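PDB 2B5D: alpha-Amylase from Thermotoga maritima, which belongs to glycoside hydrolase family 57, whose members are built on a distorted, incomplete beta/alpha barrel followed by helical regions. Local coordinates for residues W182-Q190 and A395-G403; F235-W246 and V343-F353. All coordinates share one frame; numbering follows the deposited sequence. Where two conformers were deposited one is given.

How the contacts relate
From the N terminus, the chain first reaches 182-190, the loop after strand 180-182, which must wait some two hundred residues for its partner 395-403. Contact 1 therefore closes the wider loop and joins two loops. Wholly nested inside it, contact 2 ties the end of strand 233-236 and the loop after it, within 235-246, to strand 343-349 and the turn beyond. Their centres lie about 16 Å apart, yet Trp402 links them, packing on Pro347, making a cation-pi contact with Arg237 and a probable weak hydrogen bond from NE1 to Glu243. Both contacts touch the second subunit.

Contact 1: W182-Q190 and A395-G403; sequences WLAECGYYQ and ATPADSSWG
Tyr188 and Ser400 pair as a lone antiparallel bridge, and the example illustrates how two loops can be joined with very little regular structure, here just past the end of barrel strand 180-182. Tyr188 N donates to Ser400 O at 2.8 Å, nearly in line with the carbonyl, while Ser400 N returns a bond to Tyr188 O at 2.9 Å. A third backbone bond, from Trp402 N to Glu185 O, is more bent (140° at the hydrogen), its donor lying above the carbonyl plane; Trp402 is the centre of an inverse gamma turn.

The tight part lies toward the tryptophans. In the conformer of Trp182 described, one of two, CH2 meets the benzo edge of Trp402 at CE3, 3.8 Å away, and Cys186 SG lies over one Trp182 face, toward the rim. Cys186 CB is 4.0 Å from Trp402 CB. Pro397 O and Ala398 O lie at the Tyr188 ring edge, Pro397 CB is 3.8 Å from Tyr188 CE2, and the Tyr188 hydroxyl bonds to Asp193.

Only the exposed Gln190 and Thr396 side chains meet loosely, OE1 to OG1 being 3.5 Å. A polar link holds this end: CG lies beside the backbone N of Asp399 (chi1 -81°), which puts OD1 2.7 Å from its donor Gln190 N, on the syn side. Val250 of the second subunit packs on Asp399.

Around this seam, helix 209-212 packs on Pro397 and Ser400, strand 226-227 touches Pro397, Phe8 and His10 of strand 3-11 lie against Trp182, and Pro347 of strand 343-349 touches both tryptophans.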
loop_
_atom_site.group_PDB
_atom_site.type_symbol
_atom_site.label_atom_id
_atom_site.label_comp_id
_atom_site.label_asym_id
_atom_site.label_seq_id
_atom_site.Cartn_x
_atom_site.Cartn_y
_atom_site.Cartn_z
ATOM N N TRP A 182 34.464 9.499 -13.237
ATOM C CA TRP A 182 33.441 10.274 -12.561
ATOM C C TRP A 182 32.983 9.439 -11.388
ATOM O O TRP A 182 32.539 8.343 -11.563
ATOM C CB TRP A 182 32.261 10.522 -13.512
ATOM C CG TRP A 182 31.074 11.174 -12.844
ATOM C CD1 TRP A 182 30.064 10.551 -12.198
ATOM C CD2 TRP A 182 30.830 12.587 -12.705
ATOM N NE1 TRP A 182 29.187 11.465 -11.691
ATOM C CE2 TRP A 182 29.628 12.729 -11.983
ATOM C CE3 TRP A 182 31.522 13.747 -13.107
ATOM C CZ2 TRP A 182 29.058 13.993 -11.692
ATOM C CZ3 TRP A 182 30.952 15.031 -12.809
ATOM C CH2 TRP A 182 29.753 15.127 -12.089
ATOM N N LEU A 183 33.089 9.973 -10.190
ATOM C CA LEU A 183 32.562 9.317 -9.032
ATOM C C LEU A 183 31.039 9.615 -8.928
ATOM O O LEU A 183 30.573 10.759 -9.137
ATOM C CB LEU A 183 33.290 9.872 -7.815
ATOM C CG LEU A 183 34.822 10.100 -7.875
ATOM C CD1 LEU A 183 35.312 10.815 -6.599
ATOM C CD2 LEU A 183 35.587 8.749 -8.026
ATOM N N ALA A 184 30.267 8.598 -8.588
ATOM C CA ALA A 184 28.815 8.751 -8.394
ATOM C C ALA A 184 28.559 9.872 -7.392
ATOM O O ALA A 184 29.132 9.844 -6.283
ATOM C CB ALA A 184 28.241 7.449 -7.870
ATOM N N GLU A 185 27.717 10.860 -7.798
ATOM C CA GLU A 185 27.348 12.009 -6.982
ATOM C C GLU A 185 28.527 12.869 -6.581
ATOM O O GLU A 185 28.474 13.540 -5.555
ATOM C CB GLU A 185 26.578 11.605 -5.695
ATOM C CG GLU A 185 25.296 10.743 -5.869
ATOM C CD GLU A 185 24.341 11.325 -6.916
ATOM O OE1 GLU A 185 24.096 12.576 -6.868
ATOM O OE2 GLU A 185 23.853 10.535 -7.769
ATOM N N CYS A 186 29.605 12.831 -7.360
ATOM C CA CYS A 186 30.913 13.397 -6.949
ATOM C C CYS A 186 31.325 13.048 -5.513
ATOM O O CYS A 186 32.016 13.830 -4.844
ATOM C CB CYS A 186 30.939 14.938 -7.229
ATOM S SG CYS A 186 31.011 15.206 -9.050
ATOM N N GLY A 187 30.853 11.916 -5.016
ATOM C CA GLY A 187 31.147 11.512 -3.656
ATOM C C GLY A 187 32.650 11.229 -3.522
ATOM O O GLY A 187 33.186 10.305 -4.109
ATOM N N TYR A 188 33.306 12.085 -2.773
ATOM C CA TYR A 188 34.723 12.081 -2.633
ATOM C C TYR A 188 34.959 12.206 -1.144
ATOM O O TYR A 188 34.269 12.966 -0.470
ATOM C CB TYR A 188 35.403 13.242 -3.381
ATOM C CG TYR A 188 36.941 13.196 -3.132
ATOM C CD1 TYR A 188 37.784 12.339 -3.895
ATOM C CD2 TYR A 188 37.521 13.938 -2.105
ATOM C CE1 TYR A 188 39.183 12.284 -3.658
ATOM C CE2 TYR A 188 38.885 13.872 -1.853
ATOM C CZ TYR A 188 39.704 13.030 -2.616
ATOM O OH TYR A 188 41.052 13.009 -2.354
ATOM N N TYR A 189 35.876 11.390 -0.639
ATOM C CA TYR A 189 36.365 11.510 0.742
ATOM C C TYR A 189 37.900 11.427 0.734
ATOM O O TYR A 189 38.517 10.912 -0.198
ATOM C CB TYR A 189 35.767 10.430 1.672
ATOM C CG TYR A 189 36.160 9.016 1.322
ATOM C CD1 TYR A 189 35.441 8.293 0.353
ATOM C CD2 TYR A 189 37.256 8.410 1.934
ATOM C CE1 TYR A 189 35.794 6.958 0.022
ATOM C CE2 TYR A 189 37.620 7.108 1.630
ATOM C CZ TYR A 189 36.884 6.384 0.684
ATOM O OH TYR A 189 37.271 5.120 0.384
ATOM N N GLN A 190 38.504 11.945 1.777
ATOM C CA GLN A 190 39.947 12.122 1.762
ATOM C C GLN A 190 40.711 10.809 1.796
ATOM O O GLN A 190 40.476 9.952 2.648
ATOM C CB GLN A 190 40.350 12.993 2.943
ATOM C CG GLN A 190 40.495 14.393 2.568
ATOM C CD GLN A 190 41.141 15.144 3.666
ATOM O OE1 GLN A 190 42.080 15.893 3.428
ATOM N NE2 GLN A 190 40.673 14.933 4.906
ATOM N N ALA A 395 47.047 20.350 -4.225
ATOM C CA ALA A 395 46.146 20.602 -3.106
ATOM C C ALA A 395 45.472 19.324 -2.736
ATOM O O ALA A 395 45.404 18.427 -3.523
ATOM C CB ALA A 395 45.091 21.717 -3.489
ATOM N N THR A 396 45.000 19.229 -1.511
ATOM C CA THR A 396 44.147 18.085 -1.205
ATOM C C THR A 396 42.656 18.468 -1.031
ATOM O O THR A 396 42.327 19.205 -0.118
ATOM C CB THR A 396 44.703 17.157 -0.061
ATOM O OG1 THR A 396 44.205 17.573 1.198
ATOM C CG2 THR A 396 46.181 17.209 0.007
ATOM N N PRO A 397 41.783 17.951 -1.909
ATOM C CA PRO A 397 40.328 18.214 -1.858
ATOM C C PRO A 397 39.666 17.784 -0.550
ATOM O O PRO A 397 40.085 16.799 0.076
ATOM C CB PRO A 397 39.782 17.388 -3.013
ATOM C CG PRO A 397 40.926 17.148 -3.901
ATOM C CD PRO A 397 42.137 17.091 -3.050
ATOM N N ALA A 398 38.634 18.518 -0.139
ATOM C CA ALA A 398 37.942 18.232 1.095
ATOM C C ALA A 398 36.865 17.176 0.791
ATOM O O ALA A 398 36.481 17.012 -0.351
ATOM C CB ALA A 398 37.352 19.497 1.656
ATOM N N ASP A 399 36.443 16.404 1.789
ATOM C CA ASP A 399 35.303 15.485 1.640
ATOM C C ASP A 399 34.134 16.253 1.083
ATOM O O ASP A 399 33.803 17.335 1.587
ATOM C CB ASP A 399 34.866 14.989 3.019
ATOM C CG ASP A 399 35.722 13.851 3.540
ATOM O OD1 ASP A 399 36.835 13.634 3.014
ATOM O OD2 ASP A 399 35.247 13.149 4.481
ATOM N N SER A 400 33.467 15.679 0.086
ATOM C CA SER A 400 32.426 16.411 -0.538
ATOM C C SER A 400 31.614 15.568 -1.511
ATOM O O SER A 400 32.014 14.436 -1.846
ATOM C CB SER A 400 33.085 17.586 -1.267
ATOM O OG SER A 400 33.842 17.095 -2.363
ATOM N N SER A 401 30.445 16.107 -1.908
ATOM C CA SER A 401 29.713 15.638 -3.083
ATOM C C SER A 401 28.802 16.713 -3.726
ATOM O O SER A 401 28.504 17.708 -3.114
ATOM C CB SER A 401 28.897 14.380 -2.794
ATOM O OG SER A 401 27.838 14.619 -1.925
ATOM N N TRP A 402 28.389 16.471 -4.960
ATOM C CA TRP A 402 27.431 17.308 -5.634
ATOM C C TRP A 402 26.045 16.840 -5.157
ATOM O O TRP A 402 25.388 16.058 -5.829
ATOM C CB TRP A 402 27.613 17.153 -7.146
ATOM C CG TRP A 402 26.924 18.214 -7.946
ATOM C CD1 TRP A 402 26.315 19.378 -7.466
ATOM C CD2 TRP A 402 26.768 18.242 -9.363
ATOM N NE1 TRP A 402 25.802 20.114 -8.518
ATOM C CE2 TRP A 402 26.054 19.438 -9.690
ATOM C CE3 TRP A 402 27.148 17.381 -10.393
ATOM C CZ2 TRP A 402 25.724 19.781 -11.016
ATOM C CZ3 TRP A 402 26.807 17.717 -11.701
ATOM C CH2 TRP A 402 26.108 18.917 -12.001
ATOM N N GLY A 403 25.626 17.302 -3.974
ATOM C CA GLY A 403 24.775 16.469 -3.137
ATOM C C GLY A 403 23.314 16.831 -2.901
ATOM O O GLY A 403 22.978 17.996 -2.587
#

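Contact 2: F235-W246 and V343-F353; sequences FARDPESSEQVW and VIVAPFDAELF
Trp246 and Phe348 each set CG beside the backbone N (chi1 -44° and -47°), which swings the two rings together across the contact. They are T-shaped, planes at 80°, but modelled too close, so their detailed distances are doubtful. The cluster rests more securely on Phe353, whose edge meets Trp246: CZ stands over the centre of a Trp246 face, 4.0 Å from CE2, while Val245 CG2 covers the opposite face. Leu352 CD1 borders the cluster at Trp246 CB.

At the other end the grip is polar. Asp238 N donates to Val345 O at 2.7 Å in the carbonyl plane, and a water bridges the two segments, accepting from Val345 N and probably donating to Ala236 O. The Asp238 carboxylate serves its own loop: OD1 accepts Glu240 N in an Asx turn, and OD2 is met from above its plane by Ser241 OG at 2.7 Å. Tyr223 and Gln330 also bond to this carboxylate. Between the two ends, the Arg237 and Pro347 side chains cross at about a right angle, CG to CG 3.5 Å, the guanidinium leaving to form a salt bridge with Asp207, and Ser241 CB rests on Ala346 CB at 3.7 Å.

At the strand end, Phe235 CD2 abuts Val345 CG2 at 3.9 Å. Beyond the Asp238 bond, made by the loop just past strand 233-236, and the water, strands 233-236 and 343-349 are not paired, consistent with an open seam in the family's distorted beta/alpha barrel.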
loop_
_atom_site.group_PDB
_atom_site.type_symbol
_atom_site.label_atom_id
_atom_site.label_comp_id
_atom_site.label_asym_id
_atom_site.label_seq_id
_atom_site.Cartn_x
_atom_site.Cartn_y
_atom_site.Cartn_z
ATOM N N PHE A 235 39.089 18.302 -11.133
ATOM C CA PHE A 235 38.397 19.411 -11.824
ATOM C C PHE A 235 37.163 19.784 -11.013
ATOM O O PHE A 235 36.346 18.929 -10.795
ATOM C CB PHE A 235 37.925 18.944 -13.178
ATOM C CG PHE A 235 39.019 18.829 -14.219
ATOM C CD1 PHE A 235 39.693 17.618 -14.427
ATOM C CD2 PHE A 235 39.369 19.905 -14.987
ATOM C CE1 PHE A 235 40.692 17.502 -15.420
ATOM C CE2 PHE A 235 40.375 19.816 -15.963
ATOM C CZ PHE A 235 41.017 18.611 -16.210
ATOM N N ALA A 236 37.058 21.007 -10.506
ATOM C CA ALA A 236 35.903 21.372 -9.709
ATOM C C ALA A 236 34.835 22.080 -10.564
ATOM O O ALA A 236 35.123 22.928 -11.429
ATOM C CB ALA A 236 36.260 22.157 -8.459
ATOM N N ARG A 237 33.609 21.635 -10.349
ATOM C CA ARG A 237 32.363 22.256 -10.883
ATOM C C ARG A 237 32.357 23.789 -10.796
ATOM O O ARG A 237 32.522 24.337 -9.701
ATOM C CB ARG A 237 31.198 21.760 -10.007
ATOM C CG ARG A 237 30.052 21.295 -10.735
ATOM C CD ARG A 237 29.006 20.886 -9.760
ATOM N NE ARG A 237 28.209 22.019 -9.276
ATOM C CZ ARG A 237 28.261 22.399 -8.021
ATOM N NH1 ARG A 237 27.570 23.429 -7.554
ATOM N NH2 ARG A 237 29.069 21.709 -7.233
ATOM N N ASP A 238 32.081 24.455 -11.910
ATOM C CA ASP A 238 31.756 25.917 -11.886
ATOM C C ASP A 238 30.329 26.072 -11.383
ATOM O O ASP A 238 29.389 25.681 -12.065
ATOM C CB ASP A 238 31.902 26.552 -13.296
ATOM C CG ASP A 238 31.356 28.000 -13.371
ATOM O OD1 ASP A 238 31.212 28.719 -12.339
ATOM O OD2 ASP A 238 31.087 28.407 -14.499
ATOM N N PRO A 239 30.165 26.627 -10.192
ATOM C CA PRO A 239 28.840 26.710 -9.600
ATOM C C PRO A 239 27.944 27.781 -10.308
ATOM O O PRO A 239 26.735 27.801 -10.095
ATOM C CB PRO A 239 29.134 27.157 -8.158
ATOM C CG PRO A 239 30.511 27.916 -8.277
ATOM C CD PRO A 239 31.213 27.321 -9.408
ATOM N N GLU A 240 28.556 28.667 -11.089
ATOM C CA GLU A 240 27.856 29.598 -11.954
ATOM C C GLU A 240 27.267 28.889 -13.149
ATOM O O GLU A 240 26.329 29.419 -13.765
ATOM C CB GLU A 240 28.778 30.718 -12.441
ATOM C CG GLU A 240 29.283 31.569 -11.342
ATOM C CD GLU A 240 29.894 32.863 -11.854
ATOM O OE1 GLU A 240 30.528 33.572 -11.045
ATOM O OE2 GLU A 240 29.746 33.178 -13.052
ATOM N N SER A 241 27.799 27.714 -13.498
ATOM C CA SER A 241 27.164 26.904 -14.530
ATOM C C SER A 241 26.329 25.733 -13.918
ATOM O O SER A 241 26.277 24.655 -14.466
ATOM C CB SER A 241 28.170 26.411 -15.564
ATOM O OG SER A 241 29.062 27.419 -16.048
ATOM N N SER A 242 25.676 25.952 -12.774
ATOM C CA SER A 242 24.895 24.907 -12.080
ATOM C C SER A 242 23.648 24.388 -12.803
ATOM O O SER A 242 23.244 24.909 -13.843
ATOM C CB SER A 242 24.425 25.412 -10.707
ATOM O OG SER A 242 23.146 26.090 -10.825
ATOM N N GLU A 243 23.043 23.369 -12.182
ATOM C CA GLU A 243 21.706 22.790 -12.486
ATOM C C GLU A 243 20.555 23.783 -12.822
ATOM O O GLU A 243 19.734 23.508 -13.698
ATOM C CB GLU A 243 21.273 21.947 -11.274
ATOM C CG GLU A 243 21.660 22.591 -9.895
ATOM C CD GLU A 243 22.864 21.887 -9.192
ATOM O OE1 GLU A 243 23.761 22.587 -8.649
ATOM O OE2 GLU A 243 22.887 20.625 -9.165
ATOM N N GLN A 244 20.493 24.909 -12.112
ATOM C CA GLN A 244 19.498 25.964 -12.367
ATOM C C GLN A 244 19.430 26.509 -13.793
ATOM O O GLN A 244 18.327 26.752 -14.315
ATOM C CB GLN A 244 19.612 27.083 -11.350
ATOM C CG GLN A 244 18.769 26.771 -10.157
ATOM C CD GLN A 244 18.817 27.806 -9.073
ATOM O OE1 GLN A 244 19.747 27.838 -8.276
ATOM N NE2 GLN A 244 17.777 28.623 -8.994
ATOM N N VAL A 245 20.558 26.652 -14.469
ATOM C CA VAL A 245 20.472 27.078 -15.870
ATOM C C VAL A 245 19.672 26.134 -16.783
ATOM O O VAL A 245 19.146 26.562 -17.813
ATOM C CB VAL A 245 21.817 27.606 -16.458
ATOM C CG1 VAL A 245 23.034 27.324 -15.538
ATOM C CG2 VAL A 245 22.040 27.171 -17.889
ATOM N N TRP A 246 19.504 24.877 -16.354
ATOM C CA TRP A 246 18.719 23.874 -17.096
ATOM C C TRP A 246 17.400 23.501 -16.459
ATOM O O TRP A 246 16.738 22.571 -16.903
ATOM C CB TRP A 246 19.544 22.627 -17.283
ATOM C CG TRP A 246 20.898 22.969 -17.685
ATOM C CD1 TRP A 246 22.032 22.678 -17.017
ATOM C CD2 TRP A 246 21.279 23.748 -18.822
ATOM N NE1 TRP A 246 23.117 23.202 -17.674
ATOM C CE2 TRP A 246 22.680 23.858 -18.795
ATOM C CE3 TRP A 246 20.572 24.363 -19.863
ATOM C CZ2 TRP A 246 23.398 24.548 -19.777
ATOM C CZ3 TRP A 246 21.288 25.035 -20.842
ATOM C CH2 TRP A 246 22.688 25.121 -20.787
ATOM N N VAL A 343 39.574 27.466 -16.745
ATOM C CA VAL A 343 38.842 26.345 -17.312
ATOM C C VAL A 343 37.536 26.189 -16.564
ATOM O O VAL A 343 37.481 26.094 -15.355
ATOM C CB VAL A 343 39.703 25.044 -17.670
ATOM C CG1 VAL A 343 41.129 25.148 -17.229
ATOM C CG2 VAL A 343 39.025 23.728 -17.274
ATOM N N ILE A 344 36.466 26.336 -17.313
ATOM C CA ILE A 344 35.149 26.483 -16.718
ATOM C C ILE A 344 34.574 25.108 -16.836
ATOM O O ILE A 344 34.422 24.574 -17.976
ATOM C CB ILE A 344 34.332 27.601 -17.463
ATOM C CG1 ILE A 344 34.990 28.970 -17.161
ATOM C CG2 ILE A 344 32.889 27.518 -17.084
ATOM C CD1 ILE A 344 34.691 30.116 -18.163
ATOM N N VAL A 345 34.367 24.478 -15.677
ATOM C CA VAL A 345 33.880 23.072 -15.708
ATOM C C VAL A 345 32.376 23.020 -15.445
ATOM O O VAL A 345 31.881 23.429 -14.353
ATOM C CB VAL A 345 34.635 22.096 -14.737
ATOM C CG1 VAL A 345 34.098 20.597 -14.921
ATOM C CG2 VAL A 345 36.159 22.160 -14.964
ATOM N N ALA A 346 31.672 22.530 -16.453
ATOM C CA ALA A 346 30.191 22.524 -16.433
ATOM C C ALA A 346 29.608 21.129 -16.759
ATOM O O ALA A 346 29.504 20.742 -17.943
ATOM C CB ALA A 346 29.653 23.606 -17.400
ATOM N N PRO A 347 29.353 20.328 -15.707
ATOM C CA PRO A 347 28.782 19.003 -15.809
ATOM C C PRO A 347 27.258 18.951 -15.701
ATOM O O PRO A 347 26.660 19.581 -14.818
ATOM C CB PRO A 347 29.380 18.274 -14.613
ATOM C CG PRO A 347 29.522 19.305 -13.618
ATOM C CD PRO A 347 29.757 20.612 -14.318
ATOM N N PHE A 348 26.655 18.160 -16.576
ATOM C CA PHE A 348 25.227 17.952 -16.526
ATOM C C PHE A 348 24.926 16.507 -16.706
ATOM O O PHE A 348 25.617 15.803 -17.433
ATOM C CB PHE A 348 24.544 18.815 -17.602
ATOM C CG PHE A 348 25.056 20.210 -17.596
ATOM C CD1 PHE A 348 25.804 20.701 -18.652
ATOM C CD2 PHE A 348 24.894 21.003 -16.438
ATOM C CE1 PHE A 348 26.312 21.991 -18.603
ATOM C CE2 PHE A 348 25.410 22.276 -16.366
ATOM C CZ PHE A 348 26.126 22.787 -17.455
ATOM N N ASP A 349 23.882 16.085 -16.006
ATOM C CA ASP A 349 23.169 14.879 -16.331
ATOM C C ASP A 349 22.827 14.779 -17.819
ATOM O O ASP A 349 22.183 15.653 -18.354
ATOM C CB ASP A 349 21.905 14.868 -15.513
ATOM C CG ASP A 349 21.685 13.571 -14.877
ATOM O OD1 ASP A 349 22.159 13.386 -13.720
ATOM O OD2 ASP A 349 21.066 12.725 -15.574
ATOM N N ALA A 350 23.260 13.730 -18.485
ATOM C CA ALA A 350 23.070 13.624 -19.947
ATOM C C ALA A 350 21.616 13.715 -20.447
ATOM O O ALA A 350 21.359 14.293 -21.519
ATOM C CB ALA A 350 23.708 12.360 -20.484
ATOM N N GLU A 351 20.690 13.130 -19.680
ATOM C CA GLU A 351 19.281 13.003 -20.071
ATOM C C GLU A 351 18.551 14.329 -20.022
ATOM O O GLU A 351 17.464 14.463 -20.619
ATOM C CB GLU A 351 18.528 11.996 -19.192
ATOM C CG GLU A 351 18.873 12.042 -17.683
ATOM C CD GLU A 351 19.861 10.913 -17.304
ATOM O OE1 GLU A 351 19.516 10.070 -16.420
ATOM O OE2 GLU A 351 20.967 10.857 -17.919
ATOM N N LEU A 352 19.135 15.293 -19.294
ATOM C CA LEU A 352 18.685 16.659 -19.351
ATOM C C LEU A 352 18.716 17.143 -20.811
ATOM O O LEU A 352 17.929 18.001 -21.171
ATOM C CB LEU A 352 19.505 17.586 -18.433
ATOM C CG LEU A 352 19.543 17.490 -16.879
ATOM C CD1 LEU A 352 20.333 18.659 -16.237
ATOM C CD2 LEU A 352 18.177 17.334 -16.179
ATOM N N PHE A 353 19.585 16.583 -21.659
ATOM C CA PHE A 353 19.678 17.060 -23.048
ATOM C C PHE A 353 19.038 16.075 -24.002
ATOM O O PHE A 353 19.606 15.026 -24.331
ATOM C CB PHE A 353 21.137 17.414 -23.463
ATOM C CG PHE A 353 21.745 18.529 -22.641
ATOM C CD1 PHE A 353 22.521 18.241 -21.508
ATOM C CD2 PHE A 353 21.492 19.866 -22.952
ATOM C CE1 PHE A 353 23.056 19.271 -20.707
ATOM C CE2 PHE A 353 22.025 20.909 -22.163
ATOM C CZ PHE A 353 22.810 20.604 -21.036
HETATM O O HOH W 1 34.884 25.316 -13.274
#